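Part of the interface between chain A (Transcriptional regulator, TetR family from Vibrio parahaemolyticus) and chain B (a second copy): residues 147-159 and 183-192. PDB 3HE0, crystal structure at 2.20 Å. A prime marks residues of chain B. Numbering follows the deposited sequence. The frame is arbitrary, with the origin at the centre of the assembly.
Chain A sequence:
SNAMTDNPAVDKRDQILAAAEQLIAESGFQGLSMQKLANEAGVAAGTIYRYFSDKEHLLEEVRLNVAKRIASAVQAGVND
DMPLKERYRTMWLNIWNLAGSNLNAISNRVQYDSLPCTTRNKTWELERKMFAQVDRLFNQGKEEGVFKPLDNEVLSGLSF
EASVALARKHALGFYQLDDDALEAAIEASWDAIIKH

Chain A 147-159: FKPLDNEVLSGLS
Chain B 183-192: EAAIEASWDA

Chain A contributes a loop, 147-151, with a tight turn at Pro149 (phi/psi -79/65) where Leu150 N donates to Lys148 O at 2.8 Å, then a helix from Asn152. Asp151 (chi1 t) caps this helix: Asp151 OD2 accepts from Glu153 N at 2.6 Å. Chain B contributes one continuous helix through 183-192, which extends beyond both ends of the stretch. The two helices run in roughly the same direction, 32° apart (signed crossing angle -32°), with a closest axial approach of 10.5 Å. Together the stretches bury 338 Å².

Glu183′ does not touch the chain A stretch. Ala184′ points toward chain A, and Ala184′ CB lies 3.6 Å from Leu150 CD2. The CA atoms of Leu150 and Ala184′ are 8.1 Å apart. Leu150 has phi/psi -118/157 and chi1 m, chi2 t. Ala185′ points sideways. Ala185′ CB lies 4.1 Å from Val154 CG1, with Val154 at chi1 t and the CA atoms of Val154 and Ala185′ 7.1 Å apart. The carbonyl Ala185′ O is 3.6 Å from Leu158 CD2. Ile186′ points away.

Ala188′ is the meeting point of three chain A side chains. Ala188′ CB lies 3.5 Å from Leu158 CD1, 3.8 Å from Lys148 CE and 4.5 Å from Leu150 CD1. Alanine's small methyl suits this place: Leu158 and Lys148 pack against it closely and Leu150 more loosely. Leu158 (chi1 m, chi2 t) has the largest covered area, 68 Å². Leu158 CD2 also packs 3.8 Å from Ser189′ CB. Leu158 CA and Ser189′ CA, 6.3 Å apart, are the closest pair of CA atoms. Ser189′ is small and has chi1 p. Val154, Leu158, Ala185′, Ala188′ and Ser189′ are buried; branched apolar side chains fill the space beside small residues.

Asp191′ (chi1 m) points toward chain A and provides the polar link. Lys148 NZ donates to Asp191′ OD2 at 2.9 Å, a hydrogen bond within a salt bridge. Lys148 reaches it with chi1-chi4 m, t, t, p. Lys148 CD and CE pack against Ala188′ CB at 3.9 and 3.8 Å, while the charged end meets the carboxylate.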

# COMPACT_ATOMS: atom_id res chain seq x y z
N PHE A 147 -4.23 -20.33 14.94
CA PHE A 147 -4.31 -19.69 13.61
C PHE A 147 -4.70 -20.65 12.49
O PHE A 147 -4.43 -21.84 12.55
CB PHE A 147 -2.97 -19.04 13.25
CG PHE A 147 -2.59 -17.88 14.13
CD1 PHE A 147 -3.56 -17.04 14.68
CD2 PHE A 147 -1.26 -17.57 14.33
CE1 PHE A 147 -3.20 -15.95 15.47
CE2 PHE A 147 -0.90 -16.47 15.12
CZ PHE A 147 -1.88 -15.67 15.70
N LYS A 148 -5.36 -20.10 11.48
CA LYS A 148 -5.63 -20.81 10.24
C LYS A 148 -4.32 -21.28 9.58
O LYS A 148 -3.28 -20.57 9.59
CB LYS A 148 -6.36 -19.89 9.23
CG LYS A 148 -7.73 -19.27 9.67
CD LYS A 148 -8.52 -18.72 8.44
CE LYS A 148 -9.89 -18.13 8.77
NZ LYS A 148 -9.88 -17.00 9.76
N PRO A 149 -4.36 -22.48 8.99
CA PRO A 149 -3.16 -23.09 8.47
C PRO A 149 -2.73 -22.53 7.12
O PRO A 149 -2.72 -23.23 6.14
CB PRO A 149 -3.54 -24.58 8.37
CG PRO A 149 -5.03 -24.54 8.10
CD PRO A 149 -5.50 -23.42 9.00
N LEU A 150 -2.35 -21.26 7.06
CA LEU A 150 -2.06 -20.64 5.79
C LEU A 150 -0.61 -20.24 5.85
O LEU A 150 -0.07 -20.08 6.95
CB LEU A 150 -2.99 -19.42 5.56
CG LEU A 150 -4.50 -19.73 5.51
CD1 LEU A 150 -5.34 -18.44 5.38
CD2 LEU A 150 -4.87 -20.71 4.38
N ASP A 151 0.03 -20.08 4.71
CA ASP A 151 1.40 -19.57 4.69
C ASP A 151 1.47 -18.26 5.47
O ASP A 151 0.50 -17.46 5.43
CB ASP A 151 1.87 -19.30 3.25
CG ASP A 151 3.35 -18.85 3.17
OD1 ASP A 151 4.22 -19.74 3.01
OD2 ASP A 151 3.65 -17.63 3.31
N ASN A 152 2.60 -18.03 6.13
CA ASN A 152 2.82 -16.81 6.90
C ASN A 152 2.68 -15.54 6.05
O ASN A 152 2.29 -14.50 6.55
CB ASN A 152 4.19 -16.82 7.60
CG ASN A 152 4.29 -17.86 8.71
OD1 ASN A 152 3.34 -18.59 8.98
ND2 ASN A 152 5.45 -17.93 9.35
N GLU A 153 2.97 -15.63 4.76
CA GLU A 153 2.76 -14.51 3.84
C GLU A 153 1.29 -14.15 3.68
O GLU A 153 0.94 -12.96 3.55
CB GLU A 153 3.36 -14.81 2.45
CG GLU A 153 4.89 -14.68 2.39
CD GLU A 153 5.38 -13.24 2.65
OE1 GLU A 153 4.66 -12.28 2.26
OE2 GLU A 153 6.47 -13.07 3.27
N VAL A 154 0.43 -15.17 3.71
CA VAL A 154 -1.02 -14.96 3.59
C VAL A 154 -1.55 -14.42 4.94
O VAL A 154 -2.27 -13.44 4.99
CB VAL A 154 -1.72 -16.25 3.18
CG1 VAL A 154 -3.28 -16.10 3.17
CG2 VAL A 154 -1.21 -16.71 1.82
N LEU A 155 -1.14 -15.04 6.04
CA LEU A 155 -1.53 -14.56 7.35
C LEU A 155 -1.12 -13.08 7.52
O LEU A 155 -1.90 -12.26 7.99
CB LEU A 155 -0.91 -15.44 8.44
CG LEU A 155 -1.39 -16.90 8.48
CD1 LEU A 155 -0.61 -17.67 9.56
CD2 LEU A 155 -2.91 -16.99 8.68
N SER A 156 0.08 -12.74 7.06
CA SER A 156 0.54 -11.35 7.18
C SER A 156 -0.33 -10.43 6.32
O SER A 156 -0.77 -9.38 6.79
CB SER A 156 2.01 -11.21 6.81
OG SER A 156 2.48 -9.86 7.07
N GLY A 157 -0.59 -10.85 5.09
CA GLY A 157 -1.44 -10.07 4.18
C GLY A 157 -2.84 -9.82 4.73
O GLY A 157 -3.42 -8.80 4.46
N LEU A 158 -3.37 -10.76 5.52
CA LEU A 158 -4.73 -10.67 6.03
C LEU A 158 -4.87 -9.82 7.29
O LEU A 158 -5.99 -9.41 7.63
CB LEU A 158 -5.24 -12.07 6.35
CG LEU A 158 -5.57 -12.96 5.17
CD1 LEU A 158 -5.50 -14.41 5.69
CD2 LEU A 158 -6.90 -12.58 4.46
N SER A 159 -3.75 -9.54 7.95
CA SER A 159 -3.76 -8.95 9.27
C SER A 159 -2.87 -7.68 9.31
O SER A 159 -3.33 -6.57 9.00
CB SER A 159 -3.37 -10.00 10.31
OG SER A 159 -2.07 -10.51 10.09
N GLU B 183 -8.95 -19.15 -2.29
CA GLU B 183 -10.26 -19.37 -1.70
C GLU B 183 -10.18 -19.23 -0.18
O GLU B 183 -10.98 -18.58 0.42
CB GLU B 183 -10.80 -20.76 -2.05
CG GLU B 183 -11.12 -21.00 -3.56
CD GLU B 183 -12.31 -20.20 -4.09
OE1 GLU B 183 -13.08 -20.74 -4.90
OE2 GLU B 183 -12.45 -19.02 -3.77
N ALA B 184 -9.19 -19.82 0.46
CA ALA B 184 -9.06 -19.67 1.92
C ALA B 184 -8.85 -18.23 2.32
O ALA B 184 -9.39 -17.76 3.31
CB ALA B 184 -7.87 -20.59 2.45
N ALA B 185 -8.07 -17.49 1.54
CA ALA B 185 -7.80 -16.09 1.86
C ALA B 185 -9.07 -15.28 1.71
O ALA B 185 -9.32 -14.38 2.50
CB ALA B 185 -6.69 -15.52 0.99
N ILE B 186 -9.88 -15.58 0.70
CA ILE B 186 -11.15 -14.86 0.58
C ILE B 186 -11.99 -15.14 1.81
O ILE B 186 -12.55 -14.23 2.40
CB ILE B 186 -11.94 -15.25 -0.66
CG1 ILE B 186 -11.20 -14.81 -1.95
CG2 ILE B 186 -13.34 -14.63 -0.58
CD1 ILE B 186 -11.88 -15.27 -3.26
N GLU B 187 -12.06 -16.40 2.26
CA GLU B 187 -12.84 -16.67 3.49
C GLU B 187 -12.28 -16.00 4.71
O GLU B 187 -13.04 -15.53 5.55
CB GLU B 187 -12.91 -18.16 3.83
CG GLU B 187 -13.72 -18.93 2.89
CD GLU B 187 -15.23 -18.56 2.96
OE1 GLU B 187 -15.69 -17.95 3.98
OE2 GLU B 187 -15.92 -18.94 1.95
N ALA B 188 -10.96 -16.03 4.86
CA ALA B 188 -10.34 -15.42 6.02
C ALA B 188 -10.66 -13.92 6.10
O ALA B 188 -10.96 -13.39 7.20
CB ALA B 188 -8.79 -15.67 6.04
N SER B 189 -10.59 -13.22 4.97
CA SER B 189 -10.84 -11.78 5.02
C SER B 189 -12.34 -11.46 5.29
O SER B 189 -12.67 -10.44 5.91
CB SER B 189 -10.32 -11.08 3.76
OG SER B 189 -11.03 -11.49 2.64
N TRP B 190 -13.23 -12.37 4.88
CA TRP B 190 -14.63 -12.30 5.26
C TRP B 190 -14.78 -12.42 6.77
O TRP B 190 -15.55 -11.69 7.35
CB TRP B 190 -15.42 -13.40 4.56
CG TRP B 190 -16.91 -13.50 4.79
CD1 TRP B 190 -17.53 -14.46 5.47
CD2 TRP B 190 -17.95 -12.69 4.19
NE1 TRP B 190 -18.89 -14.31 5.38
CE2 TRP B 190 -19.17 -13.22 4.63
CE3 TRP B 190 -17.97 -11.56 3.38
CZ2 TRP B 190 -20.43 -12.66 4.25
CZ3 TRP B 190 -19.22 -11.01 3.00
CH2 TRP B 190 -20.41 -11.54 3.44
N ASP B 191 -14.05 -13.34 7.40
CA ASP B 191 -14.04 -13.44 8.84
C ASP B 191 -13.70 -12.11 9.53
O ASP B 191 -14.17 -11.82 10.62
CB ASP B 191 -13.04 -14.50 9.33
CG ASP B 191 -13.57 -15.90 9.19
OD1 ASP B 191 -14.77 -16.08 8.98
OD2 ASP B 191 -12.77 -16.86 9.33
N ALA B 192 -12.84 -11.30 8.91
CA ALA B 192 -12.46 -10.05 9.56
C ALA B 192 -13.68 -9.14 9.72
O ALA B 192 -13.77 -8.42 10.71
CB ALA B 192 -11.35 -9.31 8.79